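Local coordinates for beta-galactosidase (Bacillus circulans, PDB 4MAD), which probably hydrolyses terminal non-reducing beta-D-galactose residues in beta-D-galactosides, as a family 35 glycoside hydrolase with a (beta/alpha)8 barrel, at residues E64-W69 and I109-E114; D254-E259 and T309-D314; H417-V422 and E457-I462. All coordinates share one frame; numbering follows the deposited sequence.

Contact 1 (E64-W69 and I109-E114)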
loop_
_atom_site.group_PDB
_atom_site.type_symbol
_atom_site.label_atom_id
_atom_site.label_comp_id
_atom_site.label_asym_id
_atom_site.label_seq_id
_atom_site.Cartn_x
_atom_site.Cartn_y
_atom_site.Cartn_z
ATOM N N GLU A 64 -0.631 -16.686 1.959
ATOM C CA GLU A 64 -1.560 -15.888 2.668
ATOM C C GLU A 64 -1.614 -14.523 2.026
ATOM O O GLU A 64 -0.606 -13.963 1.768
ATOM C CB GLU A 64 -1.149 -15.750 4.124
ATOM C CG GLU A 64 -1.951 -14.808 4.944
ATOM C CD GLU A 64 -1.439 -13.382 4.812
ATOM O OE1 GLU A 64 -0.266 -13.140 5.044
ATOM O OE2 GLU A 64 -2.242 -12.541 4.448
ATOM N N THR A 65 -2.814 -14.016 1.812
ATOM C CA THR A 65 -2.965 -12.687 1.313
ATOM C C THR A 65 -4.055 -11.930 2.034
ATOM O O THR A 65 -5.024 -12.478 2.389
ATOM C CB THR A 65 -3.289 -12.665 -0.178
ATOM O OG1 THR A 65 -3.261 -11.333 -0.673
ATOM C CG2 THR A 65 -4.638 -13.258 -0.411
ATOM N N TYR A 66 -3.857 -10.640 2.201
ATOM C CA TYR A 66 -4.908 -9.730 2.549
ATOM C C TYR A 66 -5.808 -9.502 1.344
ATOM O O TYR A 66 -5.441 -9.847 0.271
ATOM C CB TYR A 66 -4.359 -8.370 2.933
ATOM C CG TYR A 66 -3.758 -8.230 4.291
ATOM C CD1 TYR A 66 -4.469 -8.482 5.425
ATOM C CD2 TYR A 66 -2.486 -7.746 4.436
ATOM C CE1 TYR A 66 -3.897 -8.303 6.667
ATOM C CE2 TYR A 66 -1.940 -7.577 5.635
ATOM C CZ TYR A 66 -2.634 -7.847 6.773
ATOM O OH TYR A 66 -2.047 -7.681 7.993
ATOM N N VAL A 67 -6.987 -8.930 1.580
ATOM C CA VAL A 67 -7.867 -8.418 0.536
ATOM C C VAL A 67 -8.015 -6.912 0.681
ATOM O O VAL A 67 -8.376 -6.488 1.696
ATOM C CB VAL A 67 -9.296 -8.977 0.634
ATOM C CG1 VAL A 67 -10.084 -8.493 -0.474
ATOM C CG2 VAL A 67 -9.303 -10.502 0.668
ATOM N N ALA A 68 -7.793 -6.152 -0.382
ATOM C CA ALA A 68 -7.749 -4.722 -0.318
ATOM C C ALA A 68 -9.106 -4.141 -0.744
ATOM O O ALA A 68 -9.389 -4.045 -1.880
ATOM C CB ALA A 68 -6.669 -4.222 -1.213
ATOM N N TRP A 69 -9.903 -3.726 0.213
ATOM C CA TRP A 69 -11.230 -3.231 -0.074
ATOM C C TRP A 69 -11.185 -2.043 -1.021
ATOM O O TRP A 69 -11.872 -2.020 -1.947
ATOM C CB TRP A 69 -11.898 -2.822 1.246
ATOM C CG TRP A 69 -13.313 -2.327 1.188
ATOM C CD1 TRP A 69 -14.105 -2.213 0.108
ATOM C CD2 TRP A 69 -14.083 -1.844 2.296
ATOM N NE1 TRP A 69 -15.337 -1.719 0.466
ATOM C CE2 TRP A 69 -15.338 -1.487 1.809
ATOM C CE3 TRP A 69 -13.840 -1.709 3.647
ATOM C CZ2 TRP A 69 -16.323 -0.998 2.633
ATOM C CZ3 TRP A 69 -14.846 -1.219 4.462
ATOM C CH2 TRP A 69 -16.053 -0.880 3.949
ATOM N N ILE A 109 -6.935 -3.923 6.758
ATOM C CA ILE A 109 -5.818 -4.831 6.600
ATOM C C ILE A 109 -4.477 -4.229 7.030
ATOM O O ILE A 109 -3.536 -4.895 7.221
ATOM C CB ILE A 109 -5.736 -5.338 5.167
ATOM C CG1 ILE A 109 -5.537 -4.181 4.200
ATOM C CG2 ILE A 109 -6.996 -6.119 4.778
ATOM C CD1 ILE A 109 -4.984 -4.571 2.907
ATOM N N CYS A 110 -4.481 -2.935 7.259
ATOM C CA CYS A 110 -3.274 -2.272 7.720
ATOM C C CYS A 110 -2.323 -2.497 6.555
ATOM O O CYS A 110 -2.577 -2.077 5.492
ATOM C CB CYS A 110 -2.763 -2.868 9.001
ATOM S SG CYS A 110 -1.472 -1.884 9.723
ATOM N N ALA A 111 -1.210 -3.177 6.815
ATOM C CA ALA A 111 -0.320 -3.670 5.758
ATOM C C ALA A 111 0.621 -2.653 5.095
ATOM O O ALA A 111 1.415 -3.023 4.230
ATOM C CB ALA A 111 -1.132 -4.405 4.693
ATOM N N GLU A 112 0.539 -1.386 5.486
ATOM C CA GLU A 112 1.379 -0.368 4.900
ATOM C C GLU A 112 0.803 0.045 3.545
ATOM O O GLU A 112 1.530 0.294 2.656
ATOM C CB GLU A 112 2.807 -0.863 4.742
ATOM C CG GLU A 112 3.596 -0.920 5.994
ATOM C CD GLU A 112 3.306 -2.128 6.811
ATOM O OE1 GLU A 112 3.554 -3.207 6.370
ATOM O OE2 GLU A 112 2.902 -2.018 7.921
ATOM N N TRP A 113 -0.509 0.044 3.449
ATOM C CA TRP A 113 -1.278 0.277 2.237
ATOM C C TRP A 113 -2.265 1.418 2.463
ATOM O O TRP A 113 -2.772 1.546 3.516
ATOM C CB TRP A 113 -2.072 -0.995 1.899
ATOM C CG TRP A 113 -2.827 -1.028 0.652
ATOM C CD1 TRP A 113 -4.173 -0.925 0.517
ATOM C CD2 TRP A 113 -2.329 -1.262 -0.652
ATOM N NE1 TRP A 113 -4.535 -1.024 -0.757
ATOM C CE2 TRP A 113 -3.423 -1.204 -1.519
ATOM C CE3 TRP A 113 -1.068 -1.439 -1.193
ATOM C CZ2 TRP A 113 -3.286 -1.380 -2.874
ATOM C CZ3 TRP A 113 -0.957 -1.579 -2.533
ATOM C CH2 TRP A 113 -2.048 -1.578 -3.354
ATOM N N GLU A 114 -2.599 2.151 1.418
ATOM C CA GLU A 114 -3.341 3.381 1.584
ATOM C C GLU A 114 -4.567 3.141 2.471
ATOM O O GLU A 114 -5.342 2.301 2.201
ATOM C CB GLU A 114 -3.823 3.862 0.209
ATOM C CG GLU A 114 -3.514 5.277 -0.153
ATOM C CD GLU A 114 -4.537 6.275 0.322
ATOM O OE1 GLU A 114 -4.179 7.433 0.460
ATOM O OE2 GLU A 114 -5.649 5.858 0.538
HETATM O O HOH W 1 -0.509 -5.303 8.455
#
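Tyr-66 and Ile-109 form the middle of a buried, mostly apolar contact at the C-terminal end of the barrel strands. Tyr-66 ends strand 62-66, the second strand of the (beta/alpha)8 barrel. Ile-109 belongs to the loop that follows the third strand, 100-104. The two side chains meet at an angle. Ile-109 CB lies over one face of the phenol ring, 3.7 Å from its centroid and 24° off the ring normal, which makes a CH-pi contact. The gamma methyl CG2 of Ile-109 reaches past the ring to the backbone, 3.4 Å from Val-67 O. Its CG1 branch stands between the backbone N and the carbonyl carbon (chi1 61°). This carries CD1 toward Tyr-66 CB and Ala-68. The phenol end is packed by the loop backbone: Ile-109 O sits over a ring face, 3.1 Å from Tyr-66 CZ. Ala-111 CB comes in obliquely, 3.4 Å from Tyr-66 CE2. Further along, Ala-68 CB touches Trp-113 NE1 at 3.9 Å, and that indole N-H bonds to Asn-70. Ala-68 itself is the N-cap of helix 69-72.

One water joins the polar groups. It donates to Tyr-66 OH at 2.9 Å and accepts a weak bond from Ala-111 N. The same hydroxyl bonds to Asn-170. The Tyr-66 side chain comes within about 3 Å of that of Glu-247, the predicted nucleophile, at their nearest atoms, and Glu-112 of this loop lines the pocket that holds 2-(2-methoxyethoxy)ethanol. The chemistry is thus divided. Ile-109 and Ala-111 pack against the ring, which probably helps to set its tilt, while Asn-170 and the water hold its hydroxyl, consistent with a tyrosine positioned beside the predicted catalytic nucleophile.

Contact 2 (D254-E259 and T309-D314)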
loop_
_atom_site.group_PDB
_atom_site.type_symbol
_atom_site.label_atom_id
_atom_site.label_comp_id
_atom_site.label_asym_id
_atom_site.label_seq_id
_atom_site.Cartn_x
_atom_site.Cartn_y
_atom_site.Cartn_z
ATOM N N ASP A 254 10.079 0.589 4.613
ATOM C CA ASP A 254 10.744 1.871 4.655
ATOM C C ASP A 254 9.765 3.041 4.488
ATOM O O ASP A 254 8.847 2.966 3.753
ATOM C CB ASP A 254 11.728 1.997 3.513
ATOM C CG ASP A 254 12.859 1.020 3.585
ATOM O OD1 ASP A 254 13.125 0.517 4.640
ATOM O OD2 ASP A 254 13.474 0.799 2.556
ATOM N N HIS A 255 10.060 4.119 5.205
ATOM C CA HIS A 255 9.476 5.427 4.962
ATOM C C HIS A 255 10.466 6.337 4.209
ATOM O O HIS A 255 11.635 6.209 4.359
ATOM C CB HIS A 255 9.130 6.145 6.265
ATOM C CG HIS A 255 8.288 5.372 7.237
ATOM N ND1 HIS A 255 7.009 4.967 6.964
ATOM C CD2 HIS A 255 8.519 5.005 8.506
ATOM C CE1 HIS A 255 6.495 4.373 8.012
ATOM N NE2 HIS A 255 7.380 4.411 8.974
ATOM N N TRP A 256 9.973 7.311 3.472
ATOM C CA TRP A 256 10.880 8.196 2.791
ATOM C C TRP A 256 11.780 8.891 3.829
ATOM O O TRP A 256 11.346 9.272 4.830
ATOM C CB TRP A 256 10.128 9.232 1.937
ATOM C CG TRP A 256 9.422 8.638 0.791
ATOM C CD1 TRP A 256 8.109 8.470 0.649
ATOM C CD2 TRP A 256 10.015 8.140 -0.407
ATOM N NE1 TRP A 256 7.820 7.902 -0.546
ATOM C CE2 TRP A 256 8.981 7.683 -1.222
ATOM C CE3 TRP A 256 11.316 8.054 -0.875
ATOM C CZ2 TRP A 256 9.219 7.132 -2.473
ATOM C CZ3 TRP A 256 11.536 7.494 -2.090
ATOM C CH2 TRP A 256 10.500 7.033 -2.874
ATOM N N GLY A 257 13.055 8.971 3.534
ATOM C CA GLY A 257 14.021 9.571 4.409
ATOM C C GLY A 257 14.753 8.653 5.378
ATOM O O GLY A 257 15.710 9.049 5.975
ATOM N N GLU A 258 14.269 7.428 5.492
ATOM C CA GLU A 258 14.899 6.385 6.301
ATOM C C GLU A 258 16.025 5.661 5.605
ATOM O O GLU A 258 16.102 5.708 4.451
ATOM C CB GLU A 258 13.867 5.408 6.787
ATOM C CG GLU A 258 13.001 5.983 7.813
ATOM C CD GLU A 258 11.834 5.131 8.205
ATOM O OE1 GLU A 258 11.636 4.051 7.656
ATOM O OE2 GLU A 258 11.113 5.589 9.059
ATOM N N GLU A 259 16.887 5.008 6.368
ATOM C CA GLU A 259 17.807 4.026 5.877
ATOM C C GLU A 259 17.006 2.771 5.521
ATOM O O GLU A 259 16.047 2.485 6.173
ATOM C CB GLU A 259 18.872 3.713 6.915
ATOM C CG GLU A 259 19.651 2.488 6.584
ATOM C CD GLU A 259 20.827 2.198 7.522
ATOM O OE1 GLU A 259 20.719 2.550 8.679
ATOM O OE2 GLU A 259 21.790 1.606 7.049
ATOM N N THR A 309 5.144 5.744 3.613
ATOM C CA THR A 309 5.836 4.558 3.196
ATOM C C THR A 309 6.238 4.695 1.725
ATOM O O THR A 309 5.553 5.322 0.999
ATOM C CB THR A 309 4.943 3.333 3.422
ATOM O OG1 THR A 309 4.780 3.111 4.820
ATOM C CG2 THR A 309 5.538 2.094 2.770
ATOM N N ILE A 310 7.363 4.118 1.350
ATOM C CA ILE A 310 7.907 4.275 0.031
ATOM C C ILE A 310 7.192 3.412 -1.015
ATOM O O ILE A 310 6.393 2.618 -0.709
ATOM C CB ILE A 310 9.424 3.946 -0.041
ATOM C CG1 ILE A 310 9.702 2.496 0.273
ATOM C CG2 ILE A 310 10.235 4.842 0.910
ATOM C CD1 ILE A 310 11.154 2.140 0.059
ATOM N N THR A 311 7.538 3.616 -2.268
ATOM C CA THR A 311 6.962 2.833 -3.337
ATOM C C THR A 311 7.295 1.321 -3.310
ATOM O O THR A 311 6.435 0.519 -3.390
ATOM C CB THR A 311 7.416 3.376 -4.708
ATOM O OG1 THR A 311 7.028 4.706 -4.813
ATOM C CG2 THR A 311 6.794 2.535 -5.823
ATOM N N SER A 312 8.562 0.993 -3.205
ATOM C CA SER A 312 8.990 -0.366 -3.120
ATOM C C SER A 312 8.447 -1.013 -1.864
ATOM O O SER A 312 8.495 -0.449 -0.832
ATOM C CB SER A 312 10.520 -0.492 -3.043
ATOM O OG SER A 312 10.958 -1.793 -2.767
ATOM N N TYR A 313 7.971 -2.232 -1.997
ATOM C CA TYR A 313 7.631 -3.094 -0.876
ATOM C C TYR A 313 8.485 -4.348 -0.834
ATOM O O TYR A 313 8.026 -5.349 -0.455
ATOM C CB TYR A 313 6.169 -3.421 -0.832
ATOM C CG TYR A 313 5.574 -3.693 0.521
ATOM C CD1 TYR A 313 5.657 -2.794 1.563
ATOM C CD2 TYR A 313 4.869 -4.829 0.738
ATOM C CE1 TYR A 313 5.096 -3.066 2.765
ATOM C CE2 TYR A 313 4.309 -5.083 1.929
ATOM C CZ TYR A 313 4.407 -4.209 2.957
ATOM O OH TYR A 313 3.768 -4.505 4.116
ATOM N N ASP A 314 9.743 -4.207 -1.181
ATOM C CA ASP A 314 10.651 -5.315 -1.287
ATOM C C ASP A 314 10.665 -5.991 0.048
ATOM O O ASP A 314 10.526 -7.123 0.084
ATOM C CB ASP A 314 12.044 -4.769 -1.601
ATOM C CG ASP A 314 13.159 -5.836 -1.628
ATOM O OD1 ASP A 314 13.606 -6.148 -2.709
ATOM O OD2 ASP A 314 13.605 -6.241 -0.574
HETATM O O HOH W 2 9.272 -0.699 2.042
HETATM O O HOH W 3 5.351 6.847 -1.244
#
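Ile-310 and Asp-254 supply the direct hydrogen bond of this contact between two barrel loops. Ile-310 N donates to Asp-254 O at 3.1 Å, with an N-H...O angle of 160°. Next to it, His-255 and Thr-309 form a single beta bridge, with CA atoms only 4.1 Å apart. Thr-309 CA also offers a C-H...O contact to the same Asp-254 O.

Ile-310 also carries the apolar packing. Its CG2 methyl is centred over one face of the Trp-256 indole. It lies 3.8 Å from the centroid of the five-membered ring, a CH-pi contact. Its other branch turns to Asp-254: CG1 lies between the backbone N and the carbonyl carbon (chi1 64°), and Ile-310 CD1 rests 3.5 Å from Asp-254 CB. The Asp-254 and Ile-310 side chains run side by side, and the Asp-254 carboxylate is held by His-260 and His-261.

Two waters complete the seam. One accepts from Trp-256 NE1 at 2.8 Å, in the plane of the indole, and donates to Thr-309 O. The other links Asp-254 N to Ser-312 O.

His-255 to Glu-258 make a type II beta turn, closed by Glu-258 N to His-255 O; Gly-257 takes the third position with a positive phi. Its backbone bonds to Gly-554, so the turn also meets the galactose-binding region. Farther on, Ser-312 OG accepts from Asp-314 N in an ST turn. The whole is a short bridge between loops that follow the seventh and eighth strands of a (beta/alpha)8 barrel.

Contact 3 (H417-V422 and E457-I462)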
loop_
_atom_site.group_PDB
_atom_site.type_symbol
_atom_site.label_atom_id
_atom_site.label_comp_id
_atom_site.label_asym_id
_atom_site.label_seq_id
_atom_site.Cartn_x
_atom_site.Cartn_y
_atom_site.Cartn_z
ATOM N N HIS A 417 -2.416 18.287 4.406
ATOM C CA HIS A 417 -2.299 16.866 4.402
ATOM C C HIS A 417 -2.041 16.416 2.971
ATOM O O HIS A 417 -2.977 16.151 2.266
ATOM C CB HIS A 417 -3.596 16.240 4.911
ATOM C CG HIS A 417 -3.780 16.315 6.389
ATOM N ND1 HIS A 417 -4.812 15.692 7.040
ATOM C CD2 HIS A 417 -3.040 16.906 7.346
ATOM C CE1 HIS A 417 -4.695 15.888 8.331
ATOM N NE2 HIS A 417 -3.644 16.643 8.541
ATOM N N ASP A 418 -0.788 16.317 2.562
ATOM C CA ASP A 418 0.370 16.401 3.416
ATOM C C ASP A 418 1.524 17.343 3.030
ATOM O O ASP A 418 2.398 17.564 3.798
ATOM C CB ASP A 418 0.892 14.998 3.562
ATOM C CG ASP A 418 -0.205 14.012 3.765
ATOM O OD1 ASP A 418 -0.835 14.114 4.787
ATOM O OD2 ASP A 418 -0.452 13.188 2.911
ATOM N N ARG A 419 1.483 17.832 1.806
ATOM C CA ARG A 419 2.493 18.703 1.269
ATOM C C ARG A 419 1.888 19.603 0.211
ATOM O O ARG A 419 1.086 19.185 -0.565
ATOM C CB ARG A 419 3.570 17.887 0.617
ATOM C CG ARG A 419 4.872 18.559 0.474
ATOM C CD ARG A 419 5.912 17.544 0.068
ATOM N NE ARG A 419 7.249 18.080 -0.072
ATOM C CZ ARG A 419 7.762 18.561 -1.195
ATOM N NH1 ARG A 419 7.069 18.643 -2.306
ATOM N NH2 ARG A 419 8.988 18.977 -1.212
ATOM N N GLY A 420 2.309 20.836 0.193
ATOM C CA GLY A 420 1.834 21.678 -0.859
ATOM C C GLY A 420 2.794 22.730 -1.325
ATOM O O GLY A 420 3.585 23.202 -0.565
ATOM N N GLN A 421 2.632 23.101 -2.572
ATOM C CA GLN A 421 3.394 24.127 -3.209
ATOM C C GLN A 421 2.493 25.331 -3.461
ATOM O O GLN A 421 1.458 25.204 -4.005
ATOM C CB GLN A 421 3.920 23.625 -4.528
ATOM C CG GLN A 421 4.909 22.487 -4.412
ATOM C CD GLN A 421 5.136 21.748 -5.757
ATOM O OE1 GLN A 421 4.491 20.793 -6.063
ATOM N NE2 GLN A 421 6.054 22.238 -6.522
ATOM N N VAL A 422 2.941 26.480 -2.998
ATOM C CA VAL A 422 2.185 27.674 -3.008
ATOM C C VAL A 422 2.691 28.686 -4.051
ATOM O O VAL A 422 3.816 28.927 -4.152
ATOM C CB VAL A 422 2.210 28.332 -1.614
ATOM C CG1 VAL A 422 1.330 29.497 -1.552
ATOM C CG2 VAL A 422 1.840 27.363 -0.597
ATOM N N GLU A 457 -0.350 17.487 -2.353
ATOM C CA GLU A 457 -0.139 16.098 -2.565
ATOM C C GLU A 457 -0.667 15.295 -1.378
ATOM O O GLU A 457 -0.315 15.553 -0.290
ATOM C CB GLU A 457 1.329 15.754 -2.753
ATOM C CG GLU A 457 1.548 14.354 -3.192
ATOM C CD GLU A 457 3.038 13.979 -3.384
ATOM O OE1 GLU A 457 3.892 14.804 -3.139
ATOM O OE2 GLU A 457 3.318 12.861 -3.775
ATOM N N ASN A 458 -1.500 14.299 -1.672
ATOM C CA ASN A 458 -1.889 13.263 -0.743
ATOM C C ASN A 458 -0.748 12.270 -0.852
ATOM O O ASN A 458 -0.657 11.583 -1.814
ATOM C CB ASN A 458 -3.153 12.519 -1.221
ATOM C CG ASN A 458 -3.433 11.202 -0.480
ATOM O OD1 ASN A 458 -2.691 10.745 0.303
ATOM N ND2 ASN A 458 -4.498 10.568 -0.843
ATOM N N MET A 459 0.085 12.210 0.168
ATOM C CA MET A 459 1.277 11.381 0.174
ATOM C C MET A 459 1.040 9.950 0.673
ATOM O O MET A 459 1.945 9.209 0.838
ATOM C CB MET A 459 2.371 12.060 0.978
ATOM C CG MET A 459 2.798 13.382 0.452
ATOM S SD MET A 459 4.061 14.175 1.443
ATOM C CE MET A 459 5.428 13.239 1.000
ATOM N N GLY A 460 -0.223 9.667 0.922
ATOM C CA GLY A 460 -0.724 8.426 1.442
ATOM C C GLY A 460 -1.426 8.401 2.783
ATOM O O GLY A 460 -0.918 8.927 3.712
ATOM N N ARG A 461 -2.606 7.805 2.801
ATOM C CA ARG A 461 -3.403 7.771 3.996
ATOM C C ARG A 461 -2.833 6.809 5.016
ATOM O O ARG A 461 -2.519 5.733 4.698
ATOM C CB ARG A 461 -4.877 7.452 3.723
ATOM C CG ARG A 461 -5.645 8.513 2.985
ATOM C CD ARG A 461 -7.165 8.402 3.019
ATOM N NE ARG A 461 -7.759 9.465 2.230
ATOM C CZ ARG A 461 -7.726 9.475 0.926
ATOM N NH1 ARG A 461 -7.195 8.456 0.287
ATOM N NH2 ARG A 461 -8.240 10.460 0.266
ATOM N N ILE A 462 -2.757 7.277 6.242
ATOM C CA ILE A 462 -2.287 6.553 7.380
ATOM C C ILE A 462 -3.051 5.245 7.530
ATOM O O ILE A 462 -4.191 5.170 7.318
ATOM C CB ILE A 462 -2.448 7.384 8.667
ATOM C CG1 ILE A 462 -1.404 8.474 8.676
ATOM C CG2 ILE A 462 -2.269 6.550 9.892
ATOM C CD1 ILE A 462 -1.702 9.599 9.551
HETATM O O HOH W 4 4.296 17.602 -2.747
#
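The guanidinium of Arg-419 and the carboxylate of Glu-457 share a water. It lies at the edge of the guanidinium, in plane, accepts from Arg-419 NH1 at 3.0 Å and donates to Glu-457 OE1. The charged groups themselves stay apart: Arg-419 NH1 and Glu-457 OE1 are 5.1 Å from each other. The other flat group is the Asp-418 carboxylate. Its OD2 takes Met-459 N at 3.0 Å on the anti lone pair, the one away from OD1.

The thioether of Met-459 folds over both Asp-418 and Arg-419, and its SD lies 3.8 Å from Arg-419 CB and 3.9 Å from Asp-418 CB. The backbones also pair. Asp-418 N donates to Glu-457 O at 3.0 Å, and Glu-457 N to Arg-419 O at 2.9 Å. Two residues thus face one, a classic beta bulge, just after the cis peptide that precedes Asp-418. Beyond it, Asn-458 OD1 accepts from Gly-460 N in an Asx turn, in the loop that follows strand 449-457.

Further charges surround the bulge. Asp-418 pairs with Lys-472 and Arg-434, which would probably keep this buried acid ionised. Glu-457 pairs with Lys-537 and Arg-549, probably with the same effect. These two bridges, and the bond from Arg-419 to His-579, also join this all-beta domain to the C-terminal part of the chain.

From the N terminus, the contacts come in series, and none nests in or crosses another. Contact 1 closes a 39-residue loop that contains helix 87-97 and strand 100-104, the third of the barrel. Contact 2 closes a 49-residue loop that includes helix 265-276 and the eighth strand. Contact 3 lies in the first all-beta domain and closes 34 residues that are mostly strand. Contacts 1 and 2 meet where Tyr-313 OH probably bonds to Glu-112 OE1 and Ala-111 O, linking two barrel loops. Contact 1 reaches contact 3 through the Glu-114 to Arg-461 salt bridge, which ties the barrel to the all-beta domain. Contacts 2 and 3 do not touch; their nearest atoms are about 5 Å apart.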